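Local coordinates for protein alpha-1,3-glucanase (Paenibacillus glycanilyticus, PDB 6K0P) that hydrolyses alpha-1,3-glucan, as a glycoside hydrolase of family 87, at residues L378-T381 with A387-A390; G118-D123 with A132-E137. The protein carries 1 engineered substitution. All coordinates share one frame; numbering follows the deposited sequence.

Interaction 1: L378-T381 with A387-A390; sequences LTAT and AAFA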
ATOM      1  N   LEU A 378       3.484  10.118  -0.114  1.00 10.56           N
ATOM      2  CA  LEU A 378       3.216   8.692  -0.245  1.00 10.44           C
ATOM      3  C   LEU A 378       1.733   8.453  -0.479  1.00  9.76           C
ATOM      4  O   LEU A 378       0.881   9.095   0.151  1.00 10.97           O
ATOM      5  CB  LEU A 378       3.650   7.936   1.012  1.00 10.75           C
ATOM      6  CG  LEU A 378       5.124   8.032   1.415  1.00  9.77           C
ATOM      7  CD1 LEU A 378       5.387   7.154   2.642  1.00 11.53           C
ATOM      8  CD2 LEU A 378       6.040   7.614   0.261  1.00 10.84           C
ATOM      9  N   THR A 379       1.425   7.518  -1.375  1.00  9.44           N
ATOM     10  CA  THR A 379       0.057   7.085  -1.614  1.00  9.17           C
ATOM     11  C   THR A 379      -0.034   5.596  -1.330  1.00  9.74           C
ATOM     12  O   THR A 379       0.824   4.823  -1.769  1.00 11.17           O
ATOM     13  CB  THR A 379      -0.341   7.374  -3.059  1.00 11.39           C
ATOM     14  OG1 THR A 379      -0.419   8.793  -3.238  1.00 12.39           O
ATOM     15  CG2 THR A 379      -1.683   6.722  -3.403  1.00 12.53           C
ATOM     16  N   ALA A 380      -1.061   5.195  -0.580  1.00  9.36           N
ATOM     17  CA  ALA A 380      -1.307   3.783  -0.295  1.00 10.79           C
ATOM     18  C   ALA A 380      -2.808   3.542  -0.342  1.00 10.96           C
ATOM     19  O   ALA A 380      -3.547   4.077   0.488  1.00 10.87           O
ATOM     20  CB  ALA A 380      -0.726   3.387   1.063  1.00 10.80           C
ATOM     21  N   THR A 381      -3.262   2.745  -1.309  1.00 10.54           N
ATOM     22  CA  THR A 381      -4.691   2.531  -1.512  1.00  9.73           C
ATOM     23  C   THR A 381      -4.964   1.039  -1.656  1.00 10.79           C
ATOM     24  O   THR A 381      -4.057   0.246  -1.909  1.00  9.82           O
ATOM     25  CB  THR A 381      -5.195   3.238  -2.769  1.00 12.11           C
ATOM     26  OG1 THR A 381      -4.506   2.714  -3.910  1.00 14.40           O
ATOM     27  CG2 THR A 381      -4.958   4.748  -2.675  1.00 12.52           C
ATOM     28  N   ALA A 387      -2.899  -1.507   7.743  1.00  9.04           N
ATOM     29  CA  ALA A 387      -3.090  -0.074   7.551  1.00 10.90           C
ATOM     30  C   ALA A 387      -2.358   0.442   6.315  1.00 11.55           C
ATOM     31  O   ALA A 387      -1.401  -0.164   5.828  1.00 11.56           O
ATOM     32  CB  ALA A 387      -2.626   0.706   8.792  1.00 11.92           C
ATOM     33  N   ALA A 388      -2.815   1.593   5.811  1.00  9.33           N
ATOM     34  CA  ALA A 388      -2.066   2.268   4.753  1.00  9.04           C
ATOM     35  C   ALA A 388      -0.707   2.738   5.260  1.00 10.85           C
ATOM     36  O   ALA A 388       0.315   2.580   4.580  1.00 11.14           O
ATOM     37  CB  ALA A 388      -2.890   3.430   4.188  1.00 11.52           C
ATOM     38  N   PHE A 389      -0.673   3.314   6.460  1.00 10.45           N
ATOM     39  CA  PHE A 389       0.547   3.829   7.066  1.00  9.88           C
ATOM     40  C   PHE A 389       0.554   3.394   8.521  1.00  9.89           C
ATOM     41  O   PHE A 389      -0.471   3.481   9.196  1.00 10.55           O
ATOM     42  CB  PHE A 389       0.585   5.369   6.979  1.00 10.84           C
ATOM     43  CG  PHE A 389       0.429   5.888   5.584  1.00  9.91           C
ATOM     44  CD1 PHE A 389       1.524   5.939   4.727  1.00 11.14           C
ATOM     45  CD2 PHE A 389      -0.814   6.296   5.112  1.00 10.28           C
ATOM     46  CE1 PHE A 389       1.378   6.387   3.426  1.00 11.71           C
ATOM     47  CE2 PHE A 389      -0.964   6.751   3.812  1.00 10.53           C
ATOM     48  CZ  PHE A 389       0.139   6.803   2.972  1.00 11.82           C
ATOM     49  N   ALA A 390       1.700   2.918   9.007  1.00 10.38           N
ATOM     50  CA  ALA A 390       1.762   2.430  10.379  1.00 10.76           C
ATOM     51  C   ALA A 390       3.088   2.811  11.008  1.00 10.45           C
ATOM     52  O   ALA A 390       4.153   2.576  10.425  1.00 10.59           O
ATOM     53  CB  ALA A 390       1.572   0.911  10.440  1.00 10.73           C
TER
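Leu378 meets Phe389 through its CB, which lies 3.7 Å from Phe389 CE1 and sits at the edge of the ring, near the ring plane. Leu378 CD1 follows at a slightly longer range, and the two side chains pass each other at a slant. Phe389 delivers its ring to this spot because CG lies anti to its own carbonyl carbon and beside the backbone N (chi1 -55°), which carries the far end across to the strand. There CZ also reaches the backbone, 3.7 Å from Leu378 O. Next along the strand, Thr379 turns its side chain to the other side, where OG1 is hydrogen-bonded to Ala15 N near the chain's start. Ala380 faces inward again. Its methyl meets Ala388 CB at 3.8 Å, and these two small residues let the backbones approach until Ala380 CA and Ala388 CA are 5.3 Å apart. The same Ala380 CB lies 4.0 Å from Phe389 CZ, approaching the ring obliquely, so the ring tip bridges Leu378 and Ala380. An alanine in place of Phe389 would probably leave Leu378 CB and the Ala380 methyl without the ring that spans them, opening a gap in the buried interior. No hydrogen bond joins the two segments; strand 374-383 instead pairs in parallel with strands 343-350 and 397-407. Alternating inward and outward residues, with apolar side chains packed across the interior from another face of the coil, are characteristic of the right-handed parallel beta-helix of pectate-lyase-like proteins.

Interaction 2: G118-D123 with A132-E137; sequences GRLGYD and AYWLYE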
ATOM      1  N   GLY A 118      -7.295 -13.345  10.343  1.00 14.76           N
ATOM      2  CA  GLY A 118      -5.867 -13.480  10.578  1.00 17.17           C
ATOM      3  C   GLY A 118      -5.155 -14.285   9.510  1.00 16.91           C
ATOM      4  O   GLY A 118      -3.930 -14.176   9.373  1.00 17.82           O
ATOM      5  N   ARG A 119      -5.899 -15.080   8.741  1.00 17.29           N
ATOM      6  CA  ARG A 119      -5.337 -15.854   7.644  1.00 16.55           C
ATOM      7  C   ARG A 119      -5.371 -15.126   6.309  1.00 13.27           C
ATOM      8  O   ARG A 119      -4.894 -15.682   5.315  1.00 12.93           O
ATOM      9  CB  ARG A 119      -6.085 -17.185   7.494  1.00 15.48           C
ATOM     10  CG  ARG A 119      -5.984 -18.100   8.709  1.00 19.24           C
ATOM     11  CD  ARG A 119      -4.537 -18.415   9.035  1.00 18.05           C
ATOM     12  NE  ARG A 119      -3.865 -19.119   7.942  1.00 18.24           N
ATOM     13  CZ  ARG A 119      -2.551 -19.330   7.885  1.00 19.14           C
ATOM     14  NH1 ARG A 119      -1.756 -18.883   8.853  1.00 25.16           N
ATOM     15  NH2 ARG A 119      -2.031 -19.994   6.865  1.00 20.23           N
ATOM     16  N   LEU A 120      -5.927 -13.912   6.247  1.00 12.73           N
ATOM     17  CA  LEU A 120      -6.029 -13.212   4.969  1.00 13.10           C
ATOM     18  C   LEU A 120      -4.659 -13.094   4.319  1.00 14.25           C
ATOM     19  O   LEU A 120      -3.722 -12.560   4.920  1.00 13.98           O
ATOM     20  CB  LEU A 120      -6.593 -11.812   5.187  1.00 15.12           C
ATOM     21  CG  LEU A 120      -8.094 -11.583   5.254  1.00 19.29           C
ATOM     22  CD1 LEU A 120      -8.329 -10.098   5.476  1.00 16.58           C
ATOM     23  CD2 LEU A 120      -8.769 -12.063   3.980  1.00 16.22           C
ATOM     24  N   GLY A 121      -4.562 -13.574   3.078  1.00 12.11           N
ATOM     25  CA  GLY A 121      -3.352 -13.516   2.291  1.00 12.17           C
ATOM     26  C   GLY A 121      -2.512 -14.775   2.332  1.00 13.80           C
ATOM     27  O   GLY A 121      -1.677 -14.971   1.440  1.00 14.77           O
ATOM     28  N   TYR A 122      -2.719 -15.643   3.327  1.00 12.45           N
ATOM     29  CA  TYR A 122      -1.855 -16.803   3.527  1.00 14.06           C
ATOM     30  C   TYR A 122      -2.286 -18.035   2.746  1.00 13.10           C
ATOM     31  O   TYR A 122      -1.437 -18.888   2.445  1.00 14.27           O
ATOM     32  CB  TYR A 122      -1.816 -17.196   5.007  1.00 13.86           C
ATOM     33  CG  TYR A 122      -0.950 -16.318   5.883  1.00 14.05           C
ATOM     34  CD1 TYR A 122       0.420 -16.524   5.980  1.00 15.38           C
ATOM     35  CD2 TYR A 122      -1.514 -15.292   6.632  1.00 13.29           C
ATOM     36  CE1 TYR A 122       1.213 -15.725   6.797  1.00 12.58           C
ATOM     37  CE2 TYR A 122      -0.739 -14.488   7.443  1.00 13.45           C
ATOM     38  CZ  TYR A 122       0.623 -14.705   7.529  1.00 12.45           C
ATOM     39  OH  TYR A 122       1.369 -13.905   8.353  1.00 14.37           O
ATOM     40  N   ASP A 123      -3.573 -18.178   2.436  1.00 13.34           N
ATOM     41  CA  ASP A 123      -4.119 -19.453   1.967  1.00 13.94           C
ATOM     42  C   ASP A 123      -4.731 -19.283   0.579  1.00 16.93           C
ATOM     43  O   ASP A 123      -5.783 -18.652   0.427  1.00 15.65           O
ATOM     44  CB  ASP A 123      -5.124 -19.995   2.988  1.00 16.41           C
ATOM     45  CG  ASP A 123      -4.507 -20.143   4.377  1.00 18.85           C
ATOM     46  OD1 ASP A 123      -3.315 -20.522   4.459  1.00 20.01           O
ATOM     47  OD2 ASP A 123      -5.194 -19.868   5.387  1.00 19.54           O
ATOM     48  N   ALA A 132     -13.821 -16.435  -0.492  1.00 12.64           N
ATOM     49  CA  ALA A 132     -12.770 -15.799  -1.282  1.00 11.92           C
ATOM     50  C   ALA A 132     -12.657 -14.320  -0.934  1.00 12.11           C
ATOM     51  O   ALA A 132     -13.667 -13.607  -0.870  1.00 13.49           O
ATOM     52  CB  ALA A 132     -13.088 -15.929  -2.770  1.00 15.62           C
ATOM     53  N   TYR A 133     -11.423 -13.858  -0.746  1.00 10.14           N
ATOM     54  CA  TYR A 133     -11.085 -12.460  -0.517  1.00  9.59           C
ATOM     55  C   TYR A 133     -10.009 -12.078  -1.519  1.00 10.43           C
ATOM     56  O   TYR A 133      -9.498 -12.922  -2.261  1.00 10.78           O
ATOM     57  CB  TYR A 133     -10.545 -12.263   0.908  1.00 11.40           C
ATOM     58  CG  TYR A 133     -11.521 -12.653   1.993  1.00 12.88           C
ATOM     59  CD1 TYR A 133     -11.585 -13.961   2.465  1.00 12.59           C
ATOM     60  CD2 TYR A 133     -12.382 -11.713   2.544  1.00 10.72           C
ATOM     61  CE1 TYR A 133     -12.491 -14.313   3.469  1.00 14.30           C
ATOM     62  CE2 TYR A 133     -13.294 -12.059   3.542  1.00 13.53           C
ATOM     63  CZ  TYR A 133     -13.332 -13.355   3.995  1.00 14.29           C
ATOM     64  OH  TYR A 133     -14.235 -13.698   4.982  1.00 14.56           O
ATOM     65  N   TRP A 134      -9.636 -10.799  -1.529  1.00  9.59           N
ATOM     66  CA  TRP A 134      -8.556 -10.308  -2.394  1.00 10.81           C
ATOM     67  C   TRP A 134      -8.857 -10.628  -3.862  1.00 10.34           C
ATOM     68  O   TRP A 134      -8.095 -11.305  -4.560  1.00 10.21           O
ATOM     69  CB  TRP A 134      -7.186 -10.850  -1.967  1.00 11.20           C
ATOM     70  CG  TRP A 134      -6.721 -10.417  -0.609  1.00  9.18           C
ATOM     71  CD1 TRP A 134      -7.477  -9.890   0.414  1.00  9.69           C
ATOM     72  CD2 TRP A 134      -5.374 -10.460  -0.131  1.00 10.62           C
ATOM     73  NE1 TRP A 134      -6.666  -9.630   1.507  1.00 10.49           N
ATOM     74  CE2 TRP A 134      -5.375  -9.970   1.189  1.00  8.63           C
ATOM     75  CE3 TRP A 134      -4.167 -10.888  -0.691  1.00 10.33           C
ATOM     76  CZ2 TRP A 134      -4.211  -9.882   1.952  1.00  9.24           C
ATOM     77  CZ3 TRP A 134      -3.010 -10.791   0.061  1.00 10.77           C
ATOM     78  CH2 TRP A 134      -3.043 -10.287   1.370  1.00  8.69           C
ATOM     79  N   LEU A 135      -9.997 -10.112  -4.312  1.00  9.78           N
ATOM     80  CA  LEU A 135     -10.628 -10.544  -5.551  1.00  9.37           C
ATOM     81  C   LEU A 135     -10.105  -9.823  -6.784  1.00  9.74           C
ATOM     82  O   LEU A 135     -10.261 -10.346  -7.891  1.00 11.02           O
ATOM     83  CB  LEU A 135     -12.136 -10.303  -5.457  1.00 11.79           C
ATOM     84  CG  LEU A 135     -12.827 -10.921  -4.242  1.00 10.16           C
ATOM     85  CD1 LEU A 135     -14.234 -10.351  -4.100  1.00 11.18           C
ATOM     86  CD2 LEU A 135     -12.881 -12.432  -4.399  1.00 13.69           C
ATOM     87  N   TYR A 136      -9.508  -8.645  -6.620  1.00 10.23           N
ATOM     88  CA  TYR A 136      -9.075  -7.822  -7.743  1.00  9.46           C
ATOM     89  C   TYR A 136      -7.622  -8.092  -8.115  1.00  9.58           C
ATOM     90  O   TYR A 136      -6.803  -8.479  -7.280  1.00 11.62           O
ATOM     91  CB  TYR A 136      -9.285  -6.330  -7.429  1.00  9.72           C
ATOM     92  CG  TYR A 136     -10.738  -5.959  -7.576  1.00  8.77           C
ATOM     93  CD1 TYR A 136     -11.247  -5.590  -8.812  1.00 10.08           C
ATOM     94  CD2 TYR A 136     -11.618  -6.048  -6.504  1.00  8.88           C
ATOM     95  CE1 TYR A 136     -12.593  -5.308  -8.984  1.00  9.42           C
ATOM     96  CE2 TYR A 136     -12.969  -5.749  -6.663  1.00 10.12           C
ATOM     97  CZ  TYR A 136     -13.445  -5.380  -7.905  1.00 10.57           C
ATOM     98  OH  TYR A 136     -14.779  -5.086  -8.088  1.00 11.25           O
ATOM     99  N   GLU A 137      -7.324  -7.907  -9.396  1.00  9.09           N
ATOM    100  CA  GLU A 137      -5.954  -7.950  -9.885  1.00  9.45           C
ATOM    101  C   GLU A 137      -5.853  -7.037 -11.100  1.00  9.88           C
ATOM    102  O   GLU A 137      -6.820  -6.367 -11.484  1.00  9.73           O
ATOM    103  CB  GLU A 137      -5.493  -9.386 -10.159  1.00  9.63           C
ATOM    104  CG  GLU A 137      -4.439  -9.893  -9.168  1.00  9.44           C
ATOM    105  CD  GLU A 137      -3.100  -9.196  -9.323  1.00 10.02           C
ATOM    106  OE1 GLU A 137      -2.322  -9.160  -8.349  1.00  9.91           O
ATOM    107  OE2 GLU A 137      -2.812  -8.705 -10.437  1.00 10.62           O
TER
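Leu120 and Trp134 contribute most of the buried surface here, with Gly121, the next residue after Leu120, lying over the face of the indole. The working end of Leu120 is CD2, which lies over one face of the Tyr133 ring, 3.9 Å from the ring centroid and 30° off its normal, a CH-pi contact. It is displaced toward the root of the ring, only 3.4 Å from Tyr133 CG, and the two side chains cross nearly at right angles. Leu120 CD2 also borders the indole, 4.1 Å from Trp134 NE1, so one methyl is shared by consecutive aromatic residues.

The indole receives Gly121 on a face. Gly121 CA stands 3.6 Å from the centroid of the six-membered ring and 23° off the normal, a second CH-pi contact made by backbone instead of side chain. The fit leaves no room for a larger residue: a CB at Gly121 would come within 2.5 Å of Trp134 CH2, and the backbone angles would press it against the preceding carbonyl as well. Trp134 sets its ring against the loop with CG beside the backbone N and anti to the carbonyl carbon (chi1 -64°). Beyond the contact, the loop is tied to itself by Arg119, which grips Asp123 side-on with NE and NH2 in a salt bridge, NH2 lying 2.8 Å from Asp123 OD1.

The Glu48 carboxylate accepts hydrogen bonds from the backbone N of Trp134 and of Leu135. The contact thus packs the loop between strands 110-112 and 131-133 against the end of the second strand, with Tyr133 resting on Ala112 and Trp134 on Leu110 of the neighbouring antiparallel strand.

The centres of interactions 1 and 2 lie 18 Å apart and their nearest atoms about 10 Å apart, so they do not touch. A connection comes from the turn between the two segments of interaction 1: Arg385 NH1 is hydrogen-bonded to the backbone carbonyls of Gly118 and Leu120, and Arg384 O takes a weak bond from Trp134 NE1. One contact packs part of the beta-helix interior; the other shapes the loop between strands 110-112 and 131-133, which leans on that helix. In interaction 2 the Trp134 side chain is about 10 Å from a glucose unit of a bound glycan, while Tyr122 OH bonds Asp282, which lines a glycan pocket.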